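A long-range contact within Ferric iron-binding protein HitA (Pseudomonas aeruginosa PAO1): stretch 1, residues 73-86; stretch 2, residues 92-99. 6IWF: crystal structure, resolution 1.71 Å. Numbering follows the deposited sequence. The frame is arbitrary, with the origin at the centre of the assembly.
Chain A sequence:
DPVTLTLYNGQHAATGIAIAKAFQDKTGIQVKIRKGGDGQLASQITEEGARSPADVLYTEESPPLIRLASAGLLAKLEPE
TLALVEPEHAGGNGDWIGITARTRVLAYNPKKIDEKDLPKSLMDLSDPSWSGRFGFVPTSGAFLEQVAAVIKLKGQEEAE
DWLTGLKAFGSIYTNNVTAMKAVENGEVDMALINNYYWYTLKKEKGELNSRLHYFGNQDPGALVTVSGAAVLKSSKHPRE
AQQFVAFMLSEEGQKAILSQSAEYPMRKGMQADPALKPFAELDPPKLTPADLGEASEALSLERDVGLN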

# COMPACT_ATOMS: atom_id res chain seq x y z
N LEU A 73 -19.73 3.91 -6.99
CA LEU A 73 -19.33 5.30 -6.91
C LEU A 73 -18.21 5.67 -7.88
O LEU A 73 -17.91 6.87 -8.02
CB LEU A 73 -18.90 5.64 -5.47
CG LEU A 73 -20.10 5.84 -4.54
CD1 LEU A 73 -19.72 5.69 -3.08
CD2 LEU A 73 -20.72 7.20 -4.81
N LEU A 74 -17.61 4.70 -8.54
CA LEU A 74 -16.44 4.93 -9.39
C LEU A 74 -16.81 4.80 -10.87
O LEU A 74 -17.52 3.86 -11.27
CB LEU A 74 -15.33 3.94 -9.04
CG LEU A 74 -14.92 3.94 -7.57
CD1 LEU A 74 -13.73 2.96 -7.35
CD2 LEU A 74 -14.56 5.33 -7.06
N ALA A 75 -16.30 5.72 -11.68
CA ALA A 75 -16.55 5.72 -13.11
C ALA A 75 -15.70 4.66 -13.81
O ALA A 75 -14.53 4.45 -13.45
CB ALA A 75 -16.24 7.09 -13.71
N LYS A 76 -16.27 4.01 -14.82
CA LYS A 76 -15.47 3.11 -15.65
C LYS A 76 -14.33 3.90 -16.30
O LYS A 76 -14.53 5.02 -16.78
CB LYS A 76 -16.36 2.44 -16.70
CG LYS A 76 -15.70 2.13 -18.05
CD LYS A 76 -14.67 1.01 -18.00
CE LYS A 76 -14.48 0.37 -19.38
NZ LYS A 76 -13.47 1.07 -20.23
N LEU A 77 -13.13 3.34 -16.27
CA LEU A 77 -11.97 4.00 -16.86
C LEU A 77 -11.90 3.76 -18.36
O LEU A 77 -12.32 2.71 -18.87
CB LEU A 77 -10.69 3.50 -16.20
CG LEU A 77 -10.48 3.94 -14.75
CD1 LEU A 77 -9.34 3.13 -14.13
CD2 LEU A 77 -10.20 5.44 -14.67
N GLU A 78 -11.35 4.73 -19.08
CA GLU A 78 -11.21 4.59 -20.52
C GLU A 78 -10.37 3.36 -20.86
O GLU A 78 -9.38 3.07 -20.17
CB GLU A 78 -10.60 5.85 -21.12
CG GLU A 78 -11.60 7.00 -21.16
CD GLU A 78 -10.99 8.30 -21.64
OE1 GLU A 78 -11.76 9.21 -22.03
OE2 GLU A 78 -9.75 8.43 -21.65
N PRO A 79 -10.75 2.59 -21.88
CA PRO A 79 -9.98 1.38 -22.22
C PRO A 79 -8.52 1.66 -22.51
O PRO A 79 -7.67 0.81 -22.20
CB PRO A 79 -10.71 0.85 -23.47
CG PRO A 79 -11.53 2.00 -23.97
CD PRO A 79 -11.92 2.78 -22.76
N GLU A 80 -8.19 2.83 -23.07
CA GLU A 80 -6.79 3.19 -23.25
C GLU A 80 -6.05 3.22 -21.92
O GLU A 80 -4.89 2.81 -21.83
CB GLU A 80 -6.68 4.55 -23.94
CG GLU A 80 -7.21 4.59 -25.36
CD GLU A 80 -8.70 4.95 -25.43
OE1 GLU A 80 -9.15 5.32 -26.53
OE2 GLU A 80 -9.41 4.86 -24.40
N THR A 81 -6.71 3.70 -20.86
CA THR A 81 -6.10 3.70 -19.54
C THR A 81 -5.93 2.28 -19.01
O THR A 81 -4.85 1.93 -18.49
CB THR A 81 -6.95 4.53 -18.57
OG1 THR A 81 -7.05 5.86 -19.09
CG2 THR A 81 -6.29 4.59 -17.19
N LEU A 82 -6.97 1.45 -19.13
CA LEU A 82 -6.88 0.08 -18.62
C LEU A 82 -5.79 -0.71 -19.33
O LEU A 82 -5.18 -1.61 -18.74
CB LEU A 82 -8.22 -0.63 -18.78
CG LEU A 82 -9.32 -0.06 -17.88
CD1 LEU A 82 -10.67 -0.48 -18.35
CD2 LEU A 82 -9.09 -0.48 -16.42
N ALA A 83 -5.52 -0.38 -20.60
CA ALA A 83 -4.50 -1.10 -21.35
C ALA A 83 -3.09 -0.81 -20.85
O ALA A 83 -2.15 -1.51 -21.26
CB ALA A 83 -4.62 -0.75 -22.84
N LEU A 84 -2.91 0.18 -19.97
CA LEU A 84 -1.58 0.52 -19.50
C LEU A 84 -1.06 -0.41 -18.40
O LEU A 84 0.13 -0.33 -18.08
CB LEU A 84 -1.56 1.97 -19.01
CG LEU A 84 -1.84 3.05 -20.08
CD1 LEU A 84 -2.00 4.41 -19.42
CD2 LEU A 84 -0.73 3.10 -21.13
N VAL A 85 -1.91 -1.28 -17.84
CA VAL A 85 -1.51 -2.18 -16.75
C VAL A 85 -2.06 -3.58 -17.01
O VAL A 85 -2.99 -3.78 -17.79
CB VAL A 85 -1.97 -1.68 -15.36
CG1 VAL A 85 -1.59 -0.21 -15.14
CG2 VAL A 85 -3.48 -1.89 -15.16
N GLU A 86 -1.47 -4.55 -16.31
CA GLU A 86 -1.97 -5.91 -16.39
C GLU A 86 -3.37 -6.01 -15.77
O GLU A 86 -3.67 -5.31 -14.79
CB GLU A 86 -1.01 -6.87 -15.70
CG GLU A 86 0.43 -6.78 -16.20
CD GLU A 86 0.64 -7.48 -17.54
OE1 GLU A 86 -0.29 -8.16 -18.02
OE2 GLU A 86 1.74 -7.34 -18.11
N GLY A 92 -12.01 -5.34 -11.19
CA GLY A 92 -12.64 -6.32 -12.05
C GLY A 92 -13.60 -5.71 -13.06
O GLY A 92 -13.74 -6.23 -14.18
N ASN A 93 -14.27 -4.63 -12.70
CA ASN A 93 -15.16 -3.93 -13.60
C ASN A 93 -14.50 -2.72 -14.25
O ASN A 93 -15.19 -1.90 -14.86
CB ASN A 93 -16.43 -3.51 -12.87
CG ASN A 93 -17.26 -4.69 -12.42
OD1 ASN A 93 -17.25 -5.75 -13.07
ND2 ASN A 93 -17.98 -4.54 -11.31
N GLY A 94 -13.19 -2.58 -14.11
CA GLY A 94 -12.46 -1.51 -14.78
C GLY A 94 -12.75 -0.12 -14.27
O GLY A 94 -12.63 0.84 -15.04
N ASP A 95 -13.12 0.02 -13.00
CA ASP A 95 -13.41 1.34 -12.44
C ASP A 95 -12.41 1.76 -11.37
O ASP A 95 -12.66 2.71 -10.64
CB ASP A 95 -14.84 1.41 -11.89
CG ASP A 95 -15.22 0.19 -11.08
OD1 ASP A 95 -14.34 -0.65 -10.80
OD2 ASP A 95 -16.42 0.08 -10.74
N TRP A 96 -11.30 1.05 -11.24
CA TRP A 96 -10.14 1.61 -10.56
C TRP A 96 -8.93 0.91 -11.15
O TRP A 96 -9.05 -0.12 -11.80
CB TRP A 96 -10.23 1.45 -9.03
CG TRP A 96 -10.27 0.05 -8.53
CD1 TRP A 96 -11.39 -0.67 -8.21
CD2 TRP A 96 -9.15 -0.80 -8.25
NE1 TRP A 96 -11.03 -1.92 -7.77
CE2 TRP A 96 -9.66 -2.03 -7.78
CE3 TRP A 96 -7.76 -0.65 -8.38
CZ2 TRP A 96 -8.83 -3.11 -7.43
CZ3 TRP A 96 -6.94 -1.72 -8.02
CH2 TRP A 96 -7.48 -2.93 -7.56
N ILE A 97 -7.76 1.50 -10.94
CA ILE A 97 -6.56 1.00 -11.60
C ILE A 97 -5.37 1.12 -10.66
O ILE A 97 -5.23 2.12 -9.94
CB ILE A 97 -6.30 1.73 -12.93
CG1 ILE A 97 -5.27 0.97 -13.76
CG2 ILE A 97 -5.92 3.20 -12.71
CD1 ILE A 97 -5.35 1.31 -15.25
N GLY A 98 -4.52 0.10 -10.66
CA GLY A 98 -3.33 0.14 -9.84
C GLY A 98 -2.31 1.11 -10.41
O GLY A 98 -2.19 1.28 -11.62
N ILE A 99 -1.60 1.79 -9.51
CA ILE A 99 -0.62 2.81 -9.86
C ILE A 99 0.79 2.35 -9.52
O ILE A 99 1.70 2.45 -10.35
CB ILE A 99 -0.94 4.15 -9.18
CG1 ILE A 99 -2.37 4.61 -9.51
CG2 ILE A 99 0.07 5.20 -9.59
CD1 ILE A 99 -2.65 4.72 -11.00
O HOH W 1 -18.38 1.84 -9.29
O HOH W 2 -12.41 5.08 -12.06

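The contact buries 519 Å² in all, and Ile97 accounts for the largest share of any residue. Its CA-to-CB bond points toward stretch 1, and chi1 and chi2 are both t, so the side chain is extended. Three leucine and valine side chains pack against it. Leu77 CD1 lies 3.6 Å from Ile97 CB, and Val85 CG2 lies 3.7 Å from Ile97 CG1. Leu82 is looser, with CD2 4.3 Å from Ile97 CD1. The tip of the isoleucine also meets the helix backbone: Ile97 CD1 is 3.3 Å from Thr81 O and 3.9 Å from Leu82 CA. That carbonyl is not left unpaired, because Thr81 O accepts a hydrogen bond from Leu84 N at 3.0 Å.

Asp95 covers the next largest area. Here the chains come close, with Lys76 CA 4.2 Å from Asp95 CA. Much of the contact is made by backbone and CB atoms. Leu74 CB is 3.3 Å from Asp95 O, and Ala75 O is 3.4 Å from Asp95 CB. Asp95 CA also makes a CA-H...O contact with Ala75 O at 3.5 Å. Two waters bridge the stretches at this point. Water 1 accepts from Leu74 N at 3.1 Å and is placed to donate to Asp95 OD2 at 3.0 Å, a position that can link the carboxylate to the backbone of the other stretch. Water 2 lies 2.6 Å from Ala75 O and 2.8 Å from Asp95 O, in position to donate to both carbonyls.

Gly94 supplies the acceptor of the one direct hydrogen bond across the stretches. Leu77 N donates to Gly94 O at 2.8 Å, and the N-H...O angle of 174° is nearly straight. The glycine has phi 69° and psi 28°, and a positive phi by itself favours glycine. Space is also short: a CB in the ideal position would lie 3.1 Å from Leu82 CD1, which is tight. As deposited, Leu82 CD2 sits 3.9 Å from Gly94 CA. The aliphatic part of Lys76 passes nearby, with CD 3.6 Å from Gly94 O. Its amino group turns back to its own stretch, where Lys76 NZ donates to Leu77 O at a very short 2.4 Å.

Smaller contacts complete the interface. Leu74 CD1 is 4.2 Å from Trp96 CB and lies oblique to the indole ring. Val85 CG1 approaches Gly98 O at 3.9 Å. This carbonyl is buried by the contact and has no polar partner in the model.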